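Local structure of tubulin-like protein CetZ2 (Haloferax volcanii, 4B45) at residues S21-R24 against A30-D33. The protein binds GTP, belongs to the tubulin/FtsZ-like CetZ family of archaeal cytoskeletal proteins and is involved in the control of cell shape. Sequence-based numbering, arbitrary orientation.
Sequences SFDR and AVLD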
ATOM      1  N   SER A  21       5.838   3.866  11.644  1.00 38.59           N
ATOM      2  CA  SER A  21       6.129   3.167  12.893  1.00 44.86           C
ATOM      3  C   SER A  21       6.846   1.826  12.630  1.00 43.06           C
ATOM      4  O   SER A  21       7.779   1.448  13.344  1.00 41.02           O
ATOM      5  CB  SER A  21       4.820   2.944  13.669  1.00 49.44           C
ATOM      6  OG  SER A  21       5.056   2.419  14.965  1.00 56.56           O
ATOM      7  N   PHE A  22       6.408   1.102  11.608  1.00 39.01           N
ATOM      8  CA  PHE A  22       7.087  -0.141  11.251  1.00 45.16           C
ATOM      9  C   PHE A  22       8.528   0.137  10.807  1.00 45.67           C
ATOM     10  O   PHE A  22       9.468  -0.507  11.270  1.00 49.92           O
ATOM     11  CB  PHE A  22       6.334  -0.894  10.156  1.00 49.15           C
ATOM     12  CG  PHE A  22       7.045  -2.143   9.678  1.00 52.97           C
ATOM     13  CD1 PHE A  22       6.946  -3.333  10.394  1.00 48.98           C
ATOM     14  CD2 PHE A  22       7.820  -2.124   8.525  1.00 54.71           C
ATOM     15  CE1 PHE A  22       7.604  -4.483   9.965  1.00 48.37           C
ATOM     16  CE2 PHE A  22       8.483  -3.273   8.087  1.00 54.28           C
ATOM     17  CZ  PHE A  22       8.369  -4.455   8.807  1.00 46.51           C
ATOM     18  N   ASP A  23       8.692   1.109   9.918  1.00 40.94           N
ATOM     19  CA  ASP A  23      10.008   1.490   9.429  1.00 40.78           C
ATOM     20  C   ASP A  23      10.959   1.914  10.551  1.00 42.09           C
ATOM     21  O   ASP A  23      12.145   1.609  10.513  1.00 54.04           O
ATOM     22  CB  ASP A  23       9.879   2.602   8.379  1.00 35.92           C
ATOM     23  CG  ASP A  23      11.218   2.974   7.756  1.00 47.46           C
ATOM     24  OD1 ASP A  23      11.708   2.210   6.893  1.00 46.83           O
ATOM     25  OD2 ASP A  23      11.786   4.025   8.125  1.00 54.46           O
ATOM     26  N   ARG A  24      10.429   2.604  11.555  1.00 42.56           N
ATOM     27  CA  ARG A  24      11.239   3.138  12.648  1.00 44.18           C
ATOM     28  C   ARG A  24      11.674   2.049  13.614  1.00 52.79           C
ATOM     29  O   ARG A  24      12.835   1.989  14.017  1.00 58.01           O
ATOM     30  CB  ARG A  24      10.442   4.199  13.414  1.00 56.77           C
ATOM     31  CG  ARG A  24      11.217   4.894  14.517  1.00 69.23           C
ATOM     32  CD  ARG A  24      10.277   5.486  15.563  1.00 80.59           C
ATOM     33  NE  ARG A  24       9.595   4.450  16.337  1.00 87.40           N
ATOM     34  CZ  ARG A  24       8.279   4.398  16.528  1.00 90.20           C
ATOM     35  NH1 ARG A  24       7.490   5.331  16.004  1.00 88.83           N
ATOM     36  NH2 ARG A  24       7.750   3.412  17.249  1.00 87.41           N
ATOM     37  N   ALA A  30      13.535   3.536   5.574  1.00 41.44           N
ATOM     38  CA  ALA A  30      13.074   3.709   4.203  1.00 42.69           C
ATOM     39  C   ALA A  30      12.122   4.881   4.120  1.00 47.69           C
ATOM     40  O   ALA A  30      12.000   5.520   3.081  1.00 51.68           O
ATOM     41  CB  ALA A  30      12.376   2.425   3.709  1.00 38.90           C
ATOM     42  N   VAL A  31      11.430   5.147   5.221  1.00 50.40           N
ATOM     43  CA  VAL A  31      10.482   6.250   5.286  1.00 44.48           C
ATOM     44  C   VAL A  31      11.242   7.482   5.730  1.00 45.70           C
ATOM     45  O   VAL A  31      11.702   7.551   6.869  1.00 46.08           O
ATOM     46  CB  VAL A  31       9.348   5.938   6.271  1.00 45.46           C
ATOM     47  CG1 VAL A  31       8.468   7.145   6.470  1.00 46.05           C
ATOM     48  CG2 VAL A  31       8.532   4.749   5.771  1.00 45.83           C
ATOM     49  N   LEU A  32      11.420   8.433   4.816  1.00 41.95           N
ATOM     50  CA  LEU A  32      12.230   9.606   5.112  1.00 48.63           C
ATOM     51  C   LEU A  32      11.417  10.617   5.907  1.00 49.49           C
ATOM     52  O   LEU A  32      11.959  11.375   6.704  1.00 54.03           O
ATOM     53  CB  LEU A  32      12.771  10.249   3.830  1.00 50.50           C
ATOM     54  CG  LEU A  32      13.696   9.401   2.949  1.00 52.02           C
ATOM     55  CD1 LEU A  32      14.449  10.305   1.986  1.00 57.56           C
ATOM     56  CD2 LEU A  32      14.669   8.597   3.797  1.00 50.45           C
ATOM     57  N   ASP A  33      10.111  10.617   5.691  1.00 50.82           N
ATOM     58  CA  ASP A  33       9.233  11.513   6.424  1.00 54.47           C
ATOM     59  C   ASP A  33       7.806  11.056   6.237  1.00 48.83           C
ATOM     60  O   ASP A  33       7.522  10.246   5.355  1.00 46.83           O
ATOM     61  CB  ASP A  33       9.389  12.949   5.931  1.00 58.13           C
ATOM     62  CG  ASP A  33       9.046  13.963   6.995  1.00 75.34           C
ATOM     63  OD1 ASP A  33       7.973  13.839   7.625  1.00 80.14           O
ATOM     64  OD2 ASP A  33       9.858  14.880   7.213  1.00 84.75           O
TER
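The closest pair of CA atoms across the two segments is Asp-23 CA and Val-31 CA, 6.3 Å apart. Segment 21-24 is helical and lies near the C-terminal end of helix 9-26. Segment 30-33 is the start of strand 31-38, with Ala-30 still in the preceding loop. No backbone-to-backbone hydrogen bond joins the two. The link is made by one side chain, the carboxylate of Asp-23, which takes two consecutive backbone amides. Ala-30 N donates to Asp-23 OD1 over 2.6 Å. It meets the syn side of that oxygen and lies 17° out of the carboxylate plane. Val-31 N donates to Asp-23 OD2 at 3.1 Å. This second bond is straighter, but its donor sits well above the plane, 64° out of it. The carboxylate thus receives one amide close to its plane and the other from above it. With chi1 at -176°, CG of Asp-23 is turned away from its own backbone N and out to the strand. Apolar contact adds to the polar grip: Val-31 CG2 packs against Asp-23 CB at 3.6 Å. The methyl Ala-30 CB lies close to the charged oxygen, 3.3 Å from Asp-23 OD1. An asparagine here would probably leave one of the two amides without its acceptor, since its NH2 group cannot accept a hydrogen bond from a backbone N-H. On the strand side, Ala-30 and Leu-32 bond through their backbones to Thr-3, and Ala-30 also touches Leu-194 of helix 175-196. The contact is buried and closes the helix-to-strand turn of the beta-alpha-beta unit 3-8, 9-26, 31-38, a right-handed crossover of the Rossmann-like GTPase domain of the tubulin/FtsZ family.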